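PDB 5Y1Z: drebrin from Homo sapiens, which probably binds actin in developing brain, as an actin-binding protein with a cofilin-like ADF-homology domain. Local coordinates for residues A[80-85]-A[113-118]. Sequence-based numbering, arbitrary orientation.
Sequences PKYVLI and GVDVIV
Asp-115 turns its carboxylate back onto the start of strand 81-85: OD2 accepts the N-H of Tyr-82 at 2.8 Å, using its anti side and with the donor slightly off the carboxylate plane. The torsion that allows this sets CG beside the aspartate's own backbone N, anti to its carbonyl carbon (chi1 -74°). The carbonyl O of Tyr-82 is gripped by two donors, the backbone N of Asp-115 and that of Val-116, so with its N-H the residue makes three bonds to the other segment; the Val-116 donor lies nearly in line with the carbonyl bond at 3.0 Å. The Tyr-82 ring, its plane 27° from the carboxylate, passes obliquely by Gly-113 O, which reaches CD2 at 3.6 Å; the ring of Phe-69, its plane nearly parallel, also meets it. Beyond this entry, parallel pairing is regular: Leu-84 N donates to Val-116 O with an N-H...O angle of 171°, and Leu-84 O receives Val-118 N. Strand 116-118 thereby adds to 81-85 an edge strand of the mixed central sheet of the ADF-homology fold within this chain, and a beta-alpha-beta crossover, with helices 94-101 and 104-110, joins these consecutive parallel strands. Alternate side chains divide between the sheet faces. On one, Val-83 and Val-116 run alongside each other in the same direction, CG2 to CG1 at 3.8 Å, while Val-83 CG1 meets Val-118 CG2 at 3.9 Å; helix 128-134 covers this side through Ile-131. On the other, Leu-84 extends CG anti to its backbone N and runs alongside Ile-117, the tips CD2 and CD1 4.1 Å apart. Val-114 CG1 packs against Leu-84 CB, 3.8 Å away, and Val-107 and Ala-108 of helix 104-110 touch the same leucine.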
ATOM      1  N   PRO A  80      17.985 -24.184  -3.461  1.00 79.65           N
ATOM      2  CA  PRO A  80      16.630 -24.221  -2.883  1.00 72.66           C
ATOM      3  C   PRO A  80      15.672 -23.200  -3.482  1.00 64.33           C
ATOM      4  O   PRO A  80      16.056 -22.092  -3.857  1.00 65.25           O
ATOM      5  CB  PRO A  80      16.871 -23.895  -1.402  1.00 72.84           C
ATOM      6  CG  PRO A  80      18.128 -23.057  -1.414  1.00 75.61           C
ATOM      7  CD  PRO A  80      18.979 -23.612  -2.536  1.00 78.84           C
ATOM      8  N   LYS A  81      14.399 -23.582  -3.546  1.00 59.69           N
ATOM      9  CA  LYS A  81      13.332 -22.664  -3.932  1.00 62.46           C
ATOM     10  C   LYS A  81      12.481 -22.298  -2.719  1.00 59.97           C
ATOM     11  O   LYS A  81      12.510 -22.975  -1.686  1.00 60.89           O
ATOM     12  CB  LYS A  81      12.461 -23.260  -5.042  1.00 68.51           C
ATOM     13  CG  LYS A  81      13.230 -24.160  -5.987  1.00 75.75           C
ATOM     14  CD  LYS A  81      12.603 -24.204  -7.373  1.00 81.31           C
ATOM     15  CE  LYS A  81      13.129 -23.114  -8.284  1.00 84.34           C
ATOM     16  NZ  LYS A  81      12.107 -22.776  -9.315  1.00 86.90           N
ATOM     17  N   TYR A  82      11.724 -21.205  -2.833  1.00 56.20           N
ATOM     18  CA  TYR A  82      11.064 -20.625  -1.665  1.00 50.22           C
ATOM     19  C   TYR A  82       9.554 -20.546  -1.852  1.00 48.42           C
ATOM     20  O   TYR A  82       9.053 -20.032  -2.866  1.00 49.60           O
ATOM     21  CB  TYR A  82      11.661 -19.268  -1.334  1.00 46.91           C
ATOM     22  CG  TYR A  82      13.099 -19.426  -0.900  1.00 50.22           C
ATOM     23  CD1 TYR A  82      13.411 -19.860   0.374  1.00 49.71           C
ATOM     24  CD2 TYR A  82      14.150 -19.188  -1.787  1.00 51.27           C
ATOM     25  CE1 TYR A  82      14.727 -20.017   0.769  1.00 50.75           C
ATOM     26  CE2 TYR A  82      15.472 -19.348  -1.401  1.00 52.54           C
ATOM     27  CZ  TYR A  82      15.756 -19.765  -0.123  1.00 54.78           C
ATOM     28  OH  TYR A  82      17.069 -19.933   0.282  1.00 58.97           O
ATOM     29  N   VAL A  83       8.844 -21.103  -0.879  1.00 47.79           N
ATOM     30  CA  VAL A  83       7.392 -21.166  -0.877  1.00 49.61           C
ATOM     31  C   VAL A  83       6.887 -20.205   0.182  1.00 50.43           C
ATOM     32  O   VAL A  83       7.404 -20.186   1.309  1.00 51.93           O
ATOM     33  CB  VAL A  83       6.895 -22.590  -0.580  1.00 50.32           C
ATOM     34  CG1 VAL A  83       5.368 -22.625  -0.587  1.00 48.89           C
ATOM     35  CG2 VAL A  83       7.490 -23.566  -1.566  1.00 53.77           C
ATOM     36  N   LEU A  84       5.885 -19.416  -0.171  1.00 47.69           N
ATOM     37  CA  LEU A  84       5.143 -18.638   0.805  1.00 47.56           C
ATOM     38  C   LEU A  84       3.742 -19.228   0.886  1.00 49.94           C
ATOM     39  O   LEU A  84       3.006 -19.233  -0.103  1.00 55.22           O
ATOM     40  CB  LEU A  84       5.099 -17.159   0.420  1.00 47.55           C
ATOM     41  CG  LEU A  84       4.308 -16.259   1.369  1.00 45.59           C
ATOM     42  CD1 LEU A  84       5.091 -16.163   2.655  1.00 45.54           C
ATOM     43  CD2 LEU A  84       4.084 -14.900   0.771  1.00 46.07           C
ATOM     44  N   ILE A  85       3.370 -19.708   2.060  1.00 51.42           N
ATOM     45  CA  ILE A  85       2.034 -20.229   2.308  1.00 48.32           C
ATOM     46  C   ILE A  85       1.177 -19.089   2.829  1.00 47.55           C
ATOM     47  O   ILE A  85       1.471 -18.509   3.881  1.00 46.60           O
ATOM     48  CB  ILE A  85       2.065 -21.385   3.307  1.00 46.42           C
ATOM     49  CG1 ILE A  85       2.773 -22.569   2.662  1.00 48.21           C
ATOM     50  CG2 ILE A  85       0.640 -21.772   3.657  1.00 46.84           C
ATOM     51  CD1 ILE A  85       3.338 -23.520   3.634  1.00 47.55           C
ATOM     52  N   GLY A 113      12.500 -13.058  -2.780  1.00 65.83           N
ATOM     53  CA  GLY A 113      12.854 -14.349  -3.318  1.00 64.10           C
ATOM     54  C   GLY A 113      11.786 -15.414  -3.217  1.00 59.18           C
ATOM     55  O   GLY A 113      12.115 -16.599  -3.326  1.00 58.88           O
ATOM     56  N   VAL A 114      10.527 -15.039  -3.000  1.00 55.21           N
ATOM     57  CA  VAL A 114       9.465 -16.030  -2.986  1.00 54.81           C
ATOM     58  C   VAL A 114       9.337 -16.634  -4.373  1.00 55.40           C
ATOM     59  O   VAL A 114       9.168 -15.923  -5.372  1.00 55.64           O
ATOM     60  CB  VAL A 114       8.144 -15.394  -2.537  1.00 55.51           C
ATOM     61  CG1 VAL A 114       6.996 -16.321  -2.819  1.00 52.29           C
ATOM     62  CG2 VAL A 114       8.204 -15.074  -1.061  1.00 54.75           C
ATOM     63  N   ASP A 115       9.406 -17.952  -4.445  1.00 57.26           N
ATOM     64  CA  ASP A 115       9.288 -18.585  -5.745  1.00 64.71           C
ATOM     65  C   ASP A 115       7.858 -18.992  -6.069  1.00 65.31           C
ATOM     66  O   ASP A 115       7.443 -18.878  -7.225  1.00 66.63           O
ATOM     67  CB  ASP A 115      10.228 -19.796  -5.827  1.00 70.47           C
ATOM     68  CG  ASP A 115      11.685 -19.385  -5.965  1.00 74.73           C
ATOM     69  OD1 ASP A 115      11.974 -18.531  -6.828  1.00 78.38           O
ATOM     70  OD2 ASP A 115      12.542 -19.912  -5.223  1.00 75.96           O
ATOM     71  N   VAL A 116       7.062 -19.399  -5.082  1.00 63.15           N
ATOM     72  CA  VAL A 116       5.660 -19.710  -5.351  1.00 64.03           C
ATOM     73  C   VAL A 116       4.835 -19.359  -4.126  1.00 63.46           C
ATOM     74  O   VAL A 116       5.295 -19.498  -2.989  1.00 64.79           O
ATOM     75  CB  VAL A 116       5.448 -21.193  -5.749  1.00 65.50           C
ATOM     76  CG1 VAL A 116       5.842 -22.105  -4.629  1.00 64.39           C
ATOM     77  CG2 VAL A 116       3.982 -21.445  -6.065  1.00 67.25           C
ATOM     78  N   ILE A 117       3.610 -18.885  -4.359  1.00 59.40           N
ATOM     79  CA  ILE A 117       2.676 -18.588  -3.284  1.00 54.27           C
ATOM     80  C   ILE A 117       1.569 -19.623  -3.331  1.00 55.29           C
ATOM     81  O   ILE A 117       0.963 -19.841  -4.386  1.00 60.54           O
ATOM     82  CB  ILE A 117       2.098 -17.173  -3.388  1.00 51.56           C
ATOM     83  CG1 ILE A 117       3.214 -16.150  -3.277  1.00 51.12           C
ATOM     84  CG2 ILE A 117       1.091 -16.958  -2.260  1.00 48.49           C
ATOM     85  CD1 ILE A 117       2.701 -14.756  -3.081  1.00 51.83           C
ATOM     86  N   VAL A 118       1.302 -20.247  -2.188  1.00 50.94           N
ATOM     87  CA  VAL A 118       0.325 -21.323  -2.062  1.00 53.33           C
ATOM     88  C   VAL A 118      -0.749 -20.897  -1.061  1.00 54.71           C
ATOM     89  O   VAL A 118      -0.450 -20.686   0.118  1.00 55.64           O
ATOM     90  CB  VAL A 118       1.015 -22.619  -1.613  1.00 52.56           C
ATOM     91  CG1 VAL A 118       0.017 -23.713  -1.348  1.00 50.79           C
ATOM     92  CG2 VAL A 118       2.041 -23.035  -2.643  1.00 56.63           C
TER